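Local coordinates for protein syndapin (Drosophila melanogaster, PDB 3I2W) that probably binds membrane phospholipids through its dimeric F-BAR domain and is thought to act in endocytosis and the internalization of plasma membrane proteins, at residues D2-E6 against Y207-T212; Y41-R46 against I79-M84. Residue numbers count along the deposited sequence, not the author numbering.

Contact 1. Residues D2-E6 against Y207-T212; sequences DSFWE and YIEDMT
The indole of Trp5 forms the apolar centre, laid against one side of helix 207-212. Its six-membered ring packs most closely against three side chains of the helix: CZ3 lies 3.6 Å from CB of Met211 (a selenomethionine), CH2 lies 3.8 Å from CG2 of Ile208, and CE3 lies 3.8 Å from CE2 of Tyr207. With chi1 in the m well, Trp5 turns its edge to the face of the Tyr207 ring, a T-shaped pair with centroids 5.5 Å apart and planes at 74°. Phe4, chi1 t, flanks the indole and brings CE2 to 4.3 Å from Met211 CB. The backbones stay apart, the nearest CA atoms being those of Trp5 and Ile208 at 8.4 Å, a gap that large aromatic side chains can span.

Further out, Tyr207, chi1 t, extends its hydroxyl past the indole, and OH donates to Trp5 O at 2.5 Å, fixing the loop backbone directly; the same OH also bonds Gln127 on helix 114-159. Thr212 OG1 donates back to Ile208 O at 2.6 Å, satisfied within its own helix. Segment 2-6 is an irregular chain folded as a type I beta turn from Ser3 to Glu6, with Glu6 N bonded to Ser3 O at 3.1 Å. Ser3 OG accepts from Trp5 N at 3.2 Å, making an ST turn. The second subunit closes the edge: its Ala280 O bonds Ser3 OG, and its Ile277 O bonds Trp5 NE1. The whole is an N-terminal turn, ahead of helix 11-58, packed on the long helix 169-240 at the dimer interface of an F-BAR domain.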
# COMPACT_ATOMS: atom_id res chain seq x y z
N ASP B 2 27.31 27.07 24.03
CA ASP B 2 26.40 25.95 23.99
C ASP B 2 26.94 24.73 24.78
O ASP B 2 26.22 23.73 24.92
CB ASP B 2 26.13 25.58 22.51
CG ASP B 2 27.43 25.23 21.72
OD1 ASP B 2 28.47 25.96 21.89
OD2 ASP B 2 27.44 24.23 20.94
N SER B 3 28.17 24.80 25.29
CA SER B 3 28.81 23.68 25.96
C SER B 3 27.96 23.05 27.03
O SER B 3 27.48 23.70 27.95
CB SER B 3 30.15 24.11 26.61
OG SER B 3 30.81 23.10 27.42
N PHE B 4 27.85 21.74 26.95
CA PHE B 4 27.30 20.94 28.04
C PHE B 4 27.68 21.40 29.46
O PHE B 4 26.88 21.37 30.39
CB PHE B 4 27.71 19.47 27.84
CG PHE B 4 27.36 18.60 29.01
CD1 PHE B 4 26.06 18.18 29.20
CD2 PHE B 4 28.32 18.24 29.95
CE1 PHE B 4 25.76 17.39 30.27
CE2 PHE B 4 28.02 17.48 31.00
CZ PHE B 4 26.74 17.03 31.17
N TRP B 5 28.92 21.79 29.62
CA TRP B 5 29.47 22.11 30.92
C TRP B 5 28.97 23.40 31.61
O TRP B 5 29.05 23.52 32.83
CB TRP B 5 30.96 22.04 30.79
CG TRP B 5 31.36 20.65 30.55
CD1 TRP B 5 31.84 20.11 29.40
CD2 TRP B 5 31.29 19.57 31.49
NE1 TRP B 5 32.11 18.78 29.57
CE2 TRP B 5 31.80 18.44 30.86
CE3 TRP B 5 30.89 19.49 32.84
CZ2 TRP B 5 31.90 17.22 31.51
CZ3 TRP B 5 31.00 18.28 33.49
CH2 TRP B 5 31.48 17.16 32.82
N GLU B 6 28.43 24.29 30.79
CA GLU B 6 27.68 25.50 31.11
C GLU B 6 26.37 25.29 31.90
O GLU B 6 25.64 24.36 31.65
CB GLU B 6 27.31 26.06 29.75
CG GLU B 6 27.57 27.53 29.51
CD GLU B 6 29.00 27.93 29.76
OE1 GLU B 6 29.94 27.28 29.22
OE2 GLU B 6 29.15 28.92 30.51
N TYR B 207 33.11 18.38 40.10
CA TYR B 207 32.02 18.73 39.20
C TYR B 207 32.01 17.75 38.05
O TYR B 207 31.06 17.04 37.86
CB TYR B 207 32.23 20.15 38.68
CG TYR B 207 31.24 20.68 37.64
CD1 TYR B 207 29.88 20.49 37.78
CD2 TYR B 207 31.67 21.45 36.57
CE1 TYR B 207 28.98 20.98 36.87
CE2 TYR B 207 30.77 21.96 35.67
CZ TYR B 207 29.43 21.71 35.82
OH TYR B 207 28.49 22.18 34.89
N ILE B 208 33.09 17.70 37.29
CA ILE B 208 33.22 16.74 36.22
C ILE B 208 32.78 15.33 36.65
O ILE B 208 31.94 14.75 36.01
CB ILE B 208 34.61 16.81 35.59
CG1 ILE B 208 34.82 18.28 35.20
CG2 ILE B 208 34.73 15.90 34.39
CD1 ILE B 208 36.09 18.61 34.41
N GLU B 209 33.30 14.80 37.74
CA GLU B 209 32.89 13.47 38.12
C GLU B 209 31.40 13.37 38.25
O GLU B 209 30.78 12.51 37.66
CB GLU B 209 33.45 13.14 39.44
CG GLU B 209 34.53 12.11 39.45
CD GLU B 209 34.71 11.61 40.89
OE1 GLU B 209 34.55 10.38 41.11
OE2 GLU B 209 34.96 12.46 41.80
N ASP B 210 30.85 14.23 39.07
CA ASP B 210 29.41 14.32 39.26
C ASP B 210 28.58 14.38 37.96
O ASP B 210 27.72 13.53 37.71
CB ASP B 210 29.08 15.47 40.19
CG ASP B 210 29.58 15.22 41.60
OD1 ASP B 210 30.07 14.10 41.84
OD2 ASP B 210 29.46 16.13 42.47
N MSE B 211 28.82 15.37 37.12
CA MSE B 211 28.04 15.38 35.96
C MSE B 211 28.25 14.05 35.12
O MSE B 211 27.29 13.50 34.58
CB MSE B 211 28.23 16.68 35.19
CG MSE B 211 27.84 17.98 35.92
SE MSE B 211 26.11 18.49 35.95
CE MSE B 211 25.83 18.03 37.53
N THR B 212 29.46 13.49 35.07
CA THR B 212 29.72 12.32 34.23
C THR B 212 28.87 11.15 34.65
O THR B 212 28.45 10.31 33.88
CB THR B 212 31.15 12.00 34.34
OG1 THR B 212 31.86 13.17 33.95
CG2 THR B 212 31.57 10.91 33.38

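Contact 2. Residues Y41-R46 against I79-M84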
# COMPACT_ATOMS: atom_id res chain seq x y z
N TYR B 41 -5.48 -2.25 0.62
CA TYR B 41 -5.21 -2.85 -0.64
C TYR B 41 -6.07 -4.09 -0.64
O TYR B 41 -6.80 -4.34 -1.59
CB TYR B 41 -3.70 -3.19 -0.73
CG TYR B 41 -3.19 -4.09 -1.90
CD1 TYR B 41 -3.62 -3.92 -3.21
CD2 TYR B 41 -2.23 -5.05 -1.66
CE1 TYR B 41 -3.15 -4.74 -4.26
CE2 TYR B 41 -1.73 -5.87 -2.70
CZ TYR B 41 -2.20 -5.71 -3.99
OH TYR B 41 -1.67 -6.48 -5.00
N ALA B 42 -6.00 -4.85 0.44
CA ALA B 42 -6.72 -6.11 0.59
C ALA B 42 -8.21 -5.84 0.50
O ALA B 42 -8.97 -6.52 -0.15
CB ALA B 42 -6.38 -6.74 1.92
N LYS B 43 -8.63 -4.80 1.18
CA LYS B 43 -10.00 -4.46 1.12
C LYS B 43 -10.38 -4.16 -0.39
O LYS B 43 -11.41 -4.60 -0.85
CB LYS B 43 -10.22 -3.33 2.13
CG LYS B 43 -11.59 -2.73 2.20
CD LYS B 43 -12.41 -3.34 3.35
CE LYS B 43 -13.95 -3.04 3.17
NZ LYS B 43 -14.66 -4.15 2.34
N SER B 44 -9.54 -3.47 -1.16
CA SER B 44 -9.88 -3.15 -2.55
C SER B 44 -9.98 -4.38 -3.40
O SER B 44 -10.87 -4.50 -4.26
CB SER B 44 -8.87 -2.26 -3.22
OG SER B 44 -9.01 -0.95 -2.76
N LEU B 45 -9.04 -5.27 -3.19
CA LEU B 45 -8.99 -6.50 -3.87
C LEU B 45 -10.26 -7.28 -3.65
O LEU B 45 -10.75 -7.94 -4.53
CB LEU B 45 -7.78 -7.32 -3.39
CG LEU B 45 -6.44 -6.88 -3.94
CD1 LEU B 45 -5.36 -7.63 -3.27
CD2 LEU B 45 -6.32 -7.03 -5.42
N ARG B 46 -10.74 -7.31 -2.44
CA ARG B 46 -11.85 -8.14 -2.14
C ARG B 46 -13.13 -7.53 -2.79
O ARG B 46 -13.99 -8.22 -3.30
CB ARG B 46 -11.96 -8.24 -0.63
CG ARG B 46 -11.21 -9.43 -0.10
CD ARG B 46 -11.14 -9.35 1.44
NE ARG B 46 -10.05 -10.16 2.02
CZ ARG B 46 -9.86 -10.39 3.33
NH1 ARG B 46 -10.66 -9.87 4.25
NH2 ARG B 46 -8.86 -11.15 3.71
N ILE B 79 -4.30 -13.19 -2.03
CA ILE B 79 -3.32 -12.14 -1.89
C ILE B 79 -3.78 -11.23 -0.76
O ILE B 79 -2.96 -10.82 0.11
CB ILE B 79 -3.10 -11.33 -3.16
CG1 ILE B 79 -2.25 -12.10 -4.14
CG2 ILE B 79 -2.36 -10.05 -2.80
CD1 ILE B 79 -0.90 -12.32 -3.61
N SER B 80 -5.08 -10.95 -0.76
CA SER B 80 -5.65 -10.09 0.22
C SER B 80 -5.43 -10.68 1.61
O SER B 80 -5.20 -9.96 2.56
CB SER B 80 -7.14 -9.85 -0.04
OG SER B 80 -7.90 -10.95 0.42
N ASP B 81 -5.51 -11.98 1.76
CA ASP B 81 -5.25 -12.52 3.06
C ASP B 81 -3.81 -12.26 3.50
O ASP B 81 -3.53 -11.79 4.65
CB ASP B 81 -5.46 -13.99 3.05
CG ASP B 81 -6.89 -14.37 2.83
OD1 ASP B 81 -7.80 -13.51 3.04
OD2 ASP B 81 -7.08 -15.56 2.41
N VAL B 82 -2.88 -12.60 2.63
CA VAL B 82 -1.53 -12.21 2.91
C VAL B 82 -1.51 -10.77 3.43
O VAL B 82 -0.94 -10.48 4.48
CB VAL B 82 -0.66 -12.35 1.67
CG1 VAL B 82 0.60 -11.51 1.77
CG2 VAL B 82 -0.39 -13.81 1.43
N HIS B 83 -2.14 -9.84 2.72
CA HIS B 83 -1.94 -8.50 3.20
C HIS B 83 -2.67 -8.21 4.51
O HIS B 83 -2.17 -7.40 5.27
CB HIS B 83 -2.16 -7.44 2.12
CG HIS B 83 -1.06 -7.37 1.11
ND1 HIS B 83 -0.88 -8.32 0.13
CD2 HIS B 83 -0.08 -6.46 0.93
CE1 HIS B 83 0.18 -8.02 -0.59
NE2 HIS B 83 0.67 -6.88 -0.13
N MSE B 84 -3.77 -8.91 4.83
CA MSE B 84 -4.47 -8.73 6.10
C MSE B 84 -3.65 -9.21 7.25
O MSE B 84 -3.75 -8.69 8.34
CB MSE B 84 -5.77 -9.50 6.13
CG MSE B 84 -6.96 -8.75 5.53
SE MSE B 84 -7.29 -6.88 6.14
CE MSE B 84 -8.84 -7.17 7.33
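Arg46 reaches across from helix 41-46 to serve two acceptors on helix 79-84: NE donates to Ser80 OG at 2.8 Å, while NH2 makes a salt bridge to Asp81 OD1 at 2.7 Å, its hydrogen bond weak because bent (N-H...acceptor angle 121°). Ser80 OG is doubly used, since it also bonds Glu77 O one turn earlier. His83 ND1 is likewise satisfied within its helix, donating to Ile79 O at 3.3 Å. This holds the imidazole with one face to the edge of the Tyr41 ring, planes at 88°; Tyr41 OH meanwhile finds Glu38 OE2 of the second subunit. Small residues suit the closest point, where Ala42 CA and Ser80 CA are 4.1 Å apart and Ala42 CB touches Ser80 O at 3.5 Å. Leu45 CD1 packs on Ile79 CG2 at 3.9 Å. The antiparallel segments cross at -158°, their axes approaching to 8.4 Å, and helix 247-260 covers Ile79 and Val82, while the second subunit packs against Tyr41, Leu45 and Ile79.

The segments follow the chain in the order 2-6, 41-46, 79-84, 207-212, so contact 2 is nested inside the loop that contact 1 closes. Their centres are 55 Å apart, on opposite sides of the chain's centre, and they do not touch. Helix 11-58 bridges the distance: it starts shortly after segment 2-6 and carries segment 41-46 toward its far end, where the sodium site, Ile56, Glu57, Gly59, Glu61 and Glu66, spans the helix end, the turn and the start of helix 63-105. Contact 1 thus ties the chain's beginning to helix 169-240, whereas contact 2 pairs the first two long helices. Both touch the second subunit, so the dimer interface is met at two well-separated places in the elongated F-BAR bundle.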